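Local structure of protein interacting with Hsp90 1 (4CHH) at residues T42-N48 with V149-R155; P67-K71 with E177-Y182; I35-K41 with V59-H65. The protein takes part in pre-rRNA processing, is required for the interaction of NOP58 with snoRNA, is a component of the R2TP complex and also interacts with Hsp90. One frame throughout, in Å; residues are numbered along the deposited sequence. Where two conformers were deposited one is given.

All three contacts lie in the N-terminal domain. Contact 3 is the buried one, its centre about 7 Å from that of the chain; it pairs strands 29-47 and 58-66, and mostly aliphatic and aromatic side chains line it, with N62 and H65 bonded to neighbouring elements. Contact 1 places strand 149-151 along the continuation of strand 29-47; it is partly buried, L44, V149 and L151 inside, L45, V150, K43 and R155 toward solvent to differing degrees. The two touch where T42 and L151 meet V59. Contact 2, partly buried with P67, E177 and Y182 exposed, lies across the chain's centre, about 30 Å from contact 1 (centre to centre); two loops meet there through proline, ring and carbonyl packing.

Contact 1: T42-N48 with V149-R155; sequences TKLLSAN and VVLCRDR
L44 and A47 lie across from L151 and V149 on two antiparallel strand segments, 42-47 and 149-151, whose axes come within 4.6 Å and whose directions differ by 161°. A classic beta bulge interrupts the pairing: L45 and S46 both face V150. The hydrogen bond from L45 N to V150 O is 2.7 Å long, whereas the one from S46 N to V150 O is weak at 3.5 Å. V150 N returns a bond to S46 O, and C152 N reaches K43 O, carrying the pairing past the end of the short strand.

L44, A47, V149 and L151 share one face, where L44 CD1 meets V149 CB at 3.6 Å, the two side chains crossing at about a right angle. L53, V59 and Y111 complete the packing around L44, so a long, branched aliphatic chain suits this site. S46 and V150 occupy the other face, with OG of S46 tight against CG2 of V150 at 3.2 Å. N48 ND2 donates to that hydroxyl, with OG near its amide plane.

On the side of the strand away from L44, the aliphatic CD of K43 lies over the centre of the R155 guanidinium face, while the bent end of the lysine takes NZ to the carbonyl of G56. In its own plane the guanidinium directs NH1 to C152 SG at 3.6 Å, and R155 N also donates to that sulfur. L45 CD2 packs against C152 CB beside them. Threonine suits position 42 because it offers a hydroxyl on a beta-branched strand residue. With OG1 turned opposite its own backbone N (chi1 179°), T42 donates from OG1 to C152 O over 2.6 Å, in the carbonyl plane on a lone pair.

Contact 2: P67-K71 with E177-Y182; sequences PLVPK and ELHQDY
Y182 lays one face of its ring over the backbone of P67 and L68, bringing its CE1 to 3.3 Å from P67 O. The side chain of L68 crosses the tyrosine at about a right angle, and its CD1 touches the ring at CD2, 3.7 Å away. P67 CB sits beside the phenolic OH, so a compact proline and a branched leucine bed the aromatic ring.

Y182 CE1 also lies 3.9 Å above the plane of the H179 ring, toward its rim, while H179 ND1 sits at the tyrosine's edge. H179 CG extends opposite the backbone N (chi1 -180°), which sets the imidazole beside K71, the two side chains pointing the same way, and puts V69 O at the ring edge. The charged end of K71 runs on to a salt bridge with D120.

In this loop-to-loop packing, residues 179-182 form a type I beta turn that folds Y182 back beside H179. H179 N fastens the loops by donating to L68 O over 2.8 Å, approaching 42° above the carbonyl plane. P70, which has no N-H to offer, presses CG against E177 O at 3.2 Å. L178 reaches inward, its CD2 touching L68 O and L68 CB and its side chain against S30 and I32 of strand 29-47. Within the turn, D181 N donates to H179 ND1 at 3.1 Å, only 5° out of the ring plane.

Contact 3: I35-K41 with V59-H65; sequences IADFVIK and VFINVCH
D37 and F38 both face V63, a classic beta bulge within the antiparallel hairpin of strands 29-47 and 58-66, whose paired segments run at 156° to each other. V63 O takes a hydrogen bond of 3.1 Å from F38 N and a weak one from D37 N. A water wedged into the bulge donates to V63 O and accepts from D37 N at 2.9 Å.

Beyond the bulge the pairing is regular, with I40 and I61 exchanging both backbone bonds. On their face V63 CB stands over the ring of F38, a CH-pi contact 3.9 Å from the centroid. F38 CG lies between its backbone N and carbonyl carbon (chi1 70°), which swings the ring alongside V63. I40 CD1 meets V63 CG2 at 3.5 Å; these beta-branched residues suit a strand, and here they pack toward helix 129-147. On the reverse face V39 CG1 touches the edge of the F60 ring at CD2, 3.8 Å away.

At the far end I35 CB makes a second CH-pi contact over the H65 ring. ND1 of H65 bonds to S119, and its NE2 meets, at 3.0 Å in the ring plane, a water that donates to A36 O.

Contact 1: T42-N48 with V149-R155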
loop_
_atom_site.group_PDB
_atom_site.type_symbol
_atom_site.label_atom_id
_atom_site.label_comp_id
_atom_site.label_asym_id
_atom_site.label_seq_id
_atom_site.Cartn_x
_atom_site.Cartn_y
_atom_site.Cartn_z
ATOM N N THR A 42 -2.442 5.767 -10.354
ATOM C CA THR A 42 -1.201 6.048 -11.054
ATOM C C THR A 42 -1.269 5.360 -12.410
ATOM O O THR A 42 -2.354 4.972 -12.864
ATOM C CB THR A 42 0.068 5.704 -10.173
ATOM O OG1 THR A 42 1.262 5.969 -10.904
ATOM C CG2 THR A 42 0.100 4.291 -9.707
ATOM N N LYS A 43 -0.114 5.242 -13.059
ATOM C CA LYS A 43 0.080 4.689 -14.388
ATOM C C LYS A 43 1.235 3.671 -14.393
ATOM O O LYS A 43 2.290 3.921 -13.810
ATOM C CB LYS A 43 0.389 5.874 -15.338
ATOM C CG LYS A 43 0.266 5.538 -16.808
ATOM C CD LYS A 43 0.472 6.772 -17.682
ATOM C CE LYS A 43 0.534 6.399 -19.139
ATOM N NZ LYS A 43 -0.804 6.017 -19.669
ATOM N N LEU A 44 1.046 2.536 -15.055
ATOM C CA LEU A 44 2.134 1.541 -15.169
ATOM C C LEU A 44 3.138 1.994 -16.270
ATOM O O LEU A 44 2.736 2.141 -17.419
ATOM C CB LEU A 44 1.529 0.171 -15.515
ATOM C CG LEU A 44 2.507 -1.002 -15.757
ATOM C CD1 LEU A 44 3.251 -1.381 -14.492
ATOM C CD2 LEU A 44 1.762 -2.207 -16.315
ATOM N N LEU A 45 4.410 2.254 -15.933
ATOM C CA LEU A 45 5.340 2.685 -16.984
ATOM C C LEU A 45 6.019 1.481 -17.644
ATOM O O LEU A 45 6.232 1.481 -18.860
ATOM C CB LEU A 45 6.393 3.680 -16.472
ATOM C CG LEU A 45 5.863 5.008 -15.890
ATOM C CD1 LEU A 45 7.018 5.874 -15.408
ATOM C CD2 LEU A 45 4.946 5.779 -16.901
ATOM N N SER A 46 6.386 0.479 -16.848
ATOM C CA SER A 46 7.029 -0.726 -17.387
ATOM C C SER A 46 6.824 -1.876 -16.430
ATOM O O SER A 46 6.557 -1.638 -15.267
ATOM C CB SER A 46 8.513 -0.486 -17.677
ATOM O OG SER A 46 9.210 -0.219 -16.480
ATOM N N ALA A 47 6.883 -3.112 -16.943
ATOM C CA ALA A 47 6.654 -4.356 -16.224
ATOM C C ALA A 47 7.775 -5.323 -16.603
ATOM O O ALA A 47 7.862 -5.743 -17.749
ATOM C CB ALA A 47 5.283 -4.917 -16.607
ATOM N N ASN A 48 8.666 -5.613 -15.669
ATOM C CA ASN A 48 9.843 -6.421 -15.931
ATOM C C ASN A 48 9.781 -7.718 -15.106
ATOM O O ASN A 48 10.808 -8.357 -14.863
ATOM C CB ASN A 48 11.100 -5.541 -15.597
ATOM C CG ASN A 48 11.065 -4.195 -16.341
ATOM O OD1 ASN A 48 11.434 -4.095 -17.523
ATOM N ND2 ASN A 48 10.499 -3.153 -15.719
ATOM N N VAL A 149 7.532 -3.795 -11.256
ATOM C CA VAL A 149 6.864 -2.829 -12.125
ATOM C C VAL A 149 7.463 -1.478 -11.864
ATOM O O VAL A 149 8.124 -1.302 -10.852
ATOM C CB VAL A 149 5.306 -2.824 -11.930
ATOM C CG1 VAL A 149 4.707 -4.180 -12.311
ATOM C CG2 VAL A 149 4.889 -2.410 -10.503
ATOM N N VAL A 150 7.241 -0.517 -12.775
ATOM C CA VAL A 150 7.691 0.864 -12.594
ATOM C C VAL A 150 6.418 1.691 -12.668
ATOM O O VAL A 150 5.673 1.537 -13.634
ATOM C CB VAL A 150 8.807 1.309 -13.594
ATOM C CG1 VAL A 150 9.144 2.798 -13.420
ATOM C CG2 VAL A 150 10.076 0.447 -13.425
ATOM N N LEU A 151 6.104 2.466 -11.610
ATOM C CA LEU A 151 4.861 3.267 -11.569
ATOM C C LEU A 151 5.176 4.753 -11.677
ATOM O O LEU A 151 6.206 5.181 -11.191
ATOM C CB LEU A 151 4.044 2.963 -10.282
ATOM C CG LEU A 151 3.675 1.451 -10.057
ATOM C CD1 LEU A 151 3.016 1.231 -8.700
ATOM C CD2 LEU A 151 2.823 0.900 -11.172
ATOM N N CYS A 152 4.332 5.514 -12.379
ATOM C CA CYS A 152 4.518 6.956 -12.600
ATOM C C CYS A 152 4.285 7.756 -11.313
ATOM O O CYS A 152 3.309 7.521 -10.605
ATOM C CB CYS A 152 3.615 7.465 -13.725
ATOM S SG CYS A 152 4.032 9.138 -14.286
ATOM N N ARG A 153 5.211 8.677 -11.011
ATOM C CA ARG A 153 5.149 9.600 -9.877
ATOM C C ARG A 153 4.492 10.929 -10.315
ATOM O O ARG A 153 4.109 11.722 -9.466
ATOM C CB ARG A 153 6.572 9.854 -9.281
ATOM C CG ARG A 153 7.321 8.574 -8.768
ATOM C CD ARG A 153 6.510 7.789 -7.750
ATOM N NE ARG A 153 7.317 6.853 -6.954
ATOM C CZ ARG A 153 7.551 5.585 -7.263
ATOM N NH1 ARG A 153 7.099 5.079 -8.402
ATOM N NH2 ARG A 153 8.261 4.815 -6.445
ATOM N N ASP A 154 4.337 11.167 -11.615
ATOM C CA ASP A 154 3.737 12.432 -12.101
ATOM C C ASP A 154 2.250 12.271 -12.387
ATOM O O ASP A 154 1.449 13.106 -11.950
ATOM C CB ASP A 154 4.458 12.941 -13.367
ATOM C CG ASP A 154 5.964 13.107 -13.227
ATOM O OD1 ASP A 154 6.422 13.414 -12.117
ATOM O OD2 ASP A 154 6.674 12.905 -14.225
ATOM N N ARG A 155 1.876 11.208 -13.127
ATOM C CA ARG A 155 0.476 10.952 -13.464
ATOM C C ARG A 155 -0.155 10.256 -12.291
ATOM O O ARG A 155 -0.507 9.091 -12.354
ATOM C CB ARG A 155 0.350 10.143 -14.759
ATOM C CG ARG A 155 0.292 11.007 -16.005
ATOM C CD ARG A 155 1.646 11.157 -16.639
ATOM N NE ARG A 155 1.617 10.697 -18.023
ATOM C CZ ARG A 155 2.477 9.828 -18.543
ATOM N NH1 ARG A 155 3.446 9.309 -17.797
ATOM N NH2 ARG A 155 2.371 9.468 -19.817
#

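Contact 2: P67-K71 with E177-Y182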
loop_
_atom_site.group_PDB
_atom_site.type_symbol
_atom_site.label_atom_id
_atom_site.label_comp_id
_atom_site.label_asym_id
_atom_site.label_seq_id
_atom_site.Cartn_x
_atom_site.Cartn_y
_atom_site.Cartn_z
ATOM N N PRO A 67 -5.442 -3.599 12.575
ATOM C CA PRO A 67 -4.603 -3.574 13.785
ATOM C C PRO A 67 -3.620 -4.756 13.843
ATOM O O PRO A 67 -2.731 -4.783 14.698
ATOM C CB PRO A 67 -5.638 -3.633 14.908
ATOM C CG PRO A 67 -6.774 -4.439 14.305
ATOM C CD PRO A 67 -6.847 -3.948 12.895
ATOM N N LEU A 68 -3.729 -5.695 12.888
ATOM C CA LEU A 68 -2.915 -6.913 12.791
ATOM C C LEU A 68 -1.574 -6.709 12.073
ATOM O O LEU A 68 -0.723 -7.604 12.103
ATOM C CB LEU A 68 -3.739 -7.988 12.046
ATOM C CG LEU A 68 -4.561 -8.976 12.890
ATOM C CD1 LEU A 68 -5.630 -8.280 13.719
ATOM C CD2 LEU A 68 -5.225 -10.000 12.004
ATOM N N VAL A 69 -1.405 -5.567 11.397
ATOM C CA VAL A 69 -0.186 -5.209 10.682
ATOM C C VAL A 69 0.782 -4.645 11.727
ATOM O O VAL A 69 0.374 -3.804 12.542
ATOM C CB VAL A 69 -0.434 -4.188 9.513
ATOM C CG1 VAL A 69 0.868 -3.800 8.800
ATOM C CG2 VAL A 69 -1.468 -4.700 8.506
ATOM N N PRO A 70 2.066 -5.055 11.715
ATOM C CA PRO A 70 3.028 -4.432 12.635
ATOM C C PRO A 70 3.074 -2.907 12.488
ATOM O O PRO A 70 2.696 -2.332 11.452
ATOM C CB PRO A 70 4.370 -5.037 12.214
ATOM C CG PRO A 70 4.011 -6.330 11.559
ATOM C CD PRO A 70 2.721 -6.045 10.840
ATOM N N LYS A 71 3.503 -2.251 13.553
ATOM C CA LYS A 71 3.611 -0.802 13.543
ATOM C C LYS A 71 5.010 -0.397 14.075
ATOM O O LYS A 71 5.663 -1.224 14.731
ATOM C CB LYS A 71 2.458 -0.152 14.329
ATOM C CG LYS A 71 2.434 -0.415 15.824
ATOM C CD LYS A 71 1.339 0.388 16.538
ATOM C CE LYS A 71 1.708 1.841 16.784
ATOM N NZ LYS A 71 0.886 2.443 17.878
ATOM N N GLU A 177 4.837 -12.461 10.418
ATOM C CA GLU A 177 4.570 -11.215 9.693
ATOM C C GLU A 177 3.547 -10.355 10.448
ATOM O O GLU A 177 3.413 -9.171 10.150
ATOM C CB GLU A 177 4.070 -11.497 8.263
ATOM C CG GLU A 177 5.137 -12.043 7.332
ATOM C CD GLU A 177 4.602 -12.397 5.960
ATOM O OE1 GLU A 177 3.964 -13.467 5.822
ATOM O OE2 GLU A 177 4.794 -11.584 5.027
ATOM N N LEU A 178 2.811 -10.956 11.399
ATOM C CA LEU A 178 1.786 -10.259 12.175
ATOM C C LEU A 178 2.369 -9.314 13.216
ATOM O O LEU A 178 3.493 -9.543 13.679
ATOM C CB LEU A 178 0.900 -11.284 12.916
ATOM C CG LEU A 178 -0.124 -12.075 12.091
ATOM C CD1 LEU A 178 -0.782 -13.177 12.952
ATOM C CD2 LEU A 178 -1.196 -11.160 11.510
ATOM N N HIS A 179 1.567 -8.296 13.637
ATOM C CA HIS A 179 1.886 -7.397 14.754
ATOM C C HIS A 179 2.209 -8.315 15.964
ATOM O O HIS A 179 1.451 -9.265 16.219
ATOM C CB HIS A 179 0.669 -6.491 15.013
ATOM C CG HIS A 179 0.810 -5.492 16.122
ATOM N ND1 HIS A 179 1.009 -5.885 17.441
ATOM C CD2 HIS A 179 0.648 -4.152 16.090
ATOM C CE1 HIS A 179 1.022 -4.771 18.149
ATOM N NE2 HIS A 179 0.802 -3.702 17.380
ATOM N N GLN A 180 3.340 -8.057 16.657
ATOM C CA GLN A 180 3.833 -8.839 17.806
ATOM C C GLN A 180 2.715 -9.302 18.762
ATOM O O GLN A 180 2.712 -10.461 19.173
ATOM C CB GLN A 180 4.870 -8.016 18.601
ATOM C CG GLN A 180 5.864 -8.862 19.405
ATOM C CD GLN A 180 6.677 -9.807 18.550
ATOM O OE1 GLN A 180 6.624 -11.024 18.728
ATOM N NE2 GLN A 180 7.434 -9.273 17.595
ATOM N N ASP A 181 1.773 -8.397 19.129
ATOM C CA ASP A 181 0.686 -8.747 20.080
ATOM C C ASP A 181 -0.393 -9.681 19.481
ATOM O O ASP A 181 -1.262 -10.185 20.211
ATOM C CB ASP A 181 0.015 -7.477 20.644
ATOM C CG ASP A 181 0.955 -6.501 21.339
ATOM O OD1 ASP A 181 2.140 -6.854 21.542
ATOM O OD2 ASP A 181 0.515 -5.373 21.656
ATOM N N TYR A 182 -0.326 -9.932 18.173
ATOM C CA TYR A 182 -1.330 -10.760 17.509
ATOM C C TYR A 182 -0.763 -12.100 17.022
ATOM O O TYR A 182 -1.508 -12.905 16.477
ATOM C CB TYR A 182 -1.959 -9.969 16.362
ATOM C CG TYR A 182 -2.751 -8.774 16.850
ATOM C CD1 TYR A 182 -2.129 -7.551 17.097
ATOM C CD2 TYR A 182 -4.120 -8.864 17.061
ATOM C CE1 TYR A 182 -2.856 -6.449 17.545
ATOM C CE2 TYR A 182 -4.861 -7.761 17.475
ATOM C CZ TYR A 182 -4.227 -6.557 17.711
ATOM O OH TYR A 182 -4.973 -5.495 18.134
#

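Contact 3: I35-K41 with V59-H65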
loop_
_atom_site.group_PDB
_atom_site.type_symbol
_atom_site.label_atom_id
_atom_site.label_comp_id
_atom_site.label_asym_id
_atom_site.label_seq_id
_atom_site.Cartn_x
_atom_site.Cartn_y
_atom_site.Cartn_z
ATOM N N ILE A 35 -9.302 -2.836 6.213
ATOM C CA ILE A 35 -10.348 -1.817 6.336
ATOM C C ILE A 35 -10.035 -0.736 5.281
ATOM O O ILE A 35 -8.949 -0.155 5.315
ATOM C CB ILE A 35 -10.433 -1.242 7.799
ATOM C CG1 ILE A 35 -10.699 -2.363 8.848
ATOM C CG2 ILE A 35 -11.494 -0.099 7.895
ATOM C CD1 ILE A 35 -10.220 -2.062 10.289
ATOM N N ALA A 36 -10.957 -0.500 4.331
ATOM C CA ALA A 36 -10.766 0.482 3.252
ATOM C C ALA A 36 -10.485 1.879 3.811
ATOM O O ALA A 36 -11.058 2.289 4.829
ATOM C CB ALA A 36 -11.996 0.522 2.322
ATOM N N ASP A 37 -9.566 2.598 3.173
ATOM C CA ASP A 37 -9.240 3.930 3.650
ATOM C C ASP A 37 -9.263 4.878 2.455
ATOM O O ASP A 37 -10.269 5.585 2.253
ATOM C CB ASP A 37 -7.889 3.932 4.414
ATOM C CG ASP A 37 -7.458 5.259 5.033
ATOM O OD1 ASP A 37 -8.210 6.264 4.901
ATOM O OD2 ASP A 37 -6.358 5.308 5.610
ATOM N N PHE A 38 -8.200 4.873 1.635
ATOM C CA PHE A 38 -8.179 5.748 0.450
ATOM C C PHE A 38 -7.455 5.063 -0.729
ATOM O O PHE A 38 -6.960 3.953 -0.580
ATOM C CB PHE A 38 -7.595 7.147 0.795
ATOM C CG PHE A 38 -6.114 7.152 1.093
ATOM C CD1 PHE A 38 -5.645 6.875 2.376
ATOM C CD2 PHE A 38 -5.189 7.484 0.104
ATOM C CE1 PHE A 38 -4.279 6.912 2.659
ATOM C CE2 PHE A 38 -3.825 7.528 0.390
ATOM C CZ PHE A 38 -3.379 7.227 1.664
ATOM N N VAL A 39 -7.476 5.694 -1.910
ATOM C CA VAL A 39 -6.930 5.164 -3.177
ATOM C C VAL A 39 -5.856 6.061 -3.765
ATOM O O VAL A 39 -5.993 7.291 -3.778
ATOM C CB VAL A 39 -8.077 4.990 -4.239
ATOM C CG1 VAL A 39 -7.549 4.488 -5.588
ATOM C CG2 VAL A 39 -9.156 4.048 -3.743
ATOM N N ILE A 40 -4.831 5.426 -4.336
ATOM C CA ILE A 40 -3.784 6.100 -5.113
ATOM C C ILE A 40 -4.009 5.660 -6.543
ATOM O O ILE A 40 -4.042 4.461 -6.812
ATOM C CB ILE A 40 -2.323 5.809 -4.648
ATOM C CG1 ILE A 40 -2.117 5.946 -3.116
ATOM C CG2 ILE A 40 -1.302 6.622 -5.453
ATOM C CD1 ILE A 40 -0.878 5.128 -2.571
ATOM N N LYS A 41 -4.162 6.603 -7.457
ATOM C CA LYS A 41 -4.295 6.280 -8.873
ATOM C C LYS A 41 -2.992 6.660 -9.544
ATOM O O LYS A 41 -2.455 7.724 -9.278
ATOM C CB LYS A 41 -5.493 7.019 -9.486
ATOM C CG LYS A 41 -5.763 6.700 -10.936
ATOM C CD LYS A 41 -7.001 7.447 -11.388
ATOM C CE LYS A 41 -6.915 7.882 -12.820
ATOM N NZ LYS A 41 -8.050 8.773 -13.184
ATOM N N VAL A 59 -3.306 2.277 -12.925
ATOM C CA VAL A 59 -2.993 1.522 -11.731
ATOM C C VAL A 59 -3.727 2.149 -10.559
ATOM O O VAL A 59 -3.773 3.377 -10.421
ATOM C CB VAL A 59 -1.446 1.423 -11.485
ATOM C CG1 VAL A 59 -1.148 0.862 -10.084
ATOM C CG2 VAL A 59 -0.788 0.544 -12.543
ATOM N N PHE A 60 -4.289 1.297 -9.712
ATOM C CA PHE A 60 -4.938 1.720 -8.479
ATOM C C PHE A 60 -4.346 0.998 -7.304
ATOM O O PHE A 60 -4.163 -0.221 -7.337
ATOM C CB PHE A 60 -6.445 1.488 -8.501
ATOM C CG PHE A 60 -7.174 2.294 -9.539
ATOM C CD1 PHE A 60 -7.333 1.809 -10.834
ATOM C CD2 PHE A 60 -7.746 3.519 -9.215
ATOM C CE1 PHE A 60 -8.014 2.555 -11.801
ATOM C CE2 PHE A 60 -8.451 4.257 -10.183
ATOM C CZ PHE A 60 -8.570 3.769 -11.468
ATOM N N ILE A 61 -4.058 1.745 -6.261
ATOM C CA ILE A 61 -3.548 1.156 -5.031
ATOM C C ILE A 61 -4.538 1.461 -3.919
ATOM O O ILE A 61 -4.799 2.629 -3.642
ATOM C CB ILE A 61 -2.119 1.651 -4.668
ATOM C CG1 ILE A 61 -1.091 1.283 -5.744
ATOM C CG2 ILE A 61 -1.735 1.153 -3.262
ATOM C CD1 ILE A 61 0.327 2.036 -5.659
ATOM N N ASN A 62 -5.081 0.415 -3.293
ATOM C CA ASN A 62 -5.970 0.560 -2.156
ATOM C C ASN A 62 -5.150 0.660 -0.860
ATOM O O ASN A 62 -4.644 -0.346 -0.397
ATOM C CB ASN A 62 -6.966 -0.625 -2.096
ATOM C CG ASN A 62 -8.002 -0.574 -3.212
ATOM O OD1 ASN A 62 -8.559 0.470 -3.513
ATOM N ND2 ASN A 62 -8.223 -1.672 -3.908
ATOM N N VAL A 63 -5.029 1.875 -0.282
ATOM C CA VAL A 63 -4.352 2.072 1.009
ATOM C C VAL A 63 -5.391 1.738 2.061
ATOM O O VAL A 63 -6.463 2.330 2.100
ATOM C CB VAL A 63 -3.732 3.469 1.223
ATOM C CG1 VAL A 63 -2.871 3.488 2.487
ATOM C CG2 VAL A 63 -2.932 3.905 0.003
ATOM N N CYS A 64 -5.120 0.720 2.822
ATOM C CA CYS A 64 -6.082 0.185 3.750
ATOM C C CYS A 64 -5.385 -0.172 5.048
ATOM O O CYS A 64 -4.168 -0.031 5.131
ATOM C CB CYS A 64 -6.776 -1.019 3.113
ATOM S SG CYS A 64 -5.637 -2.264 2.444
ATOM N N HIS A 65 -6.138 -0.569 6.072
ATOM C CA HIS A 65 -5.484 -0.828 7.352
ATOM C C HIS A 65 -6.106 -1.973 8.152
ATOM O O HIS A 65 -7.190 -2.460 7.845
ATOM C CB HIS A 65 -5.444 0.458 8.218
ATOM C CG HIS A 65 -6.787 0.992 8.582
ATOM N ND1 HIS A 65 -7.408 0.634 9.768
ATOM C CD2 HIS A 65 -7.603 1.822 7.893
ATOM C CE1 HIS A 65 -8.578 1.251 9.764
ATOM N NE2 HIS A 65 -8.741 1.982 8.661
HETATM O O HOH W 1 -10.723 3.752 7.354
HETATM O O HOH W 2 -8.586 1.436 0.660
#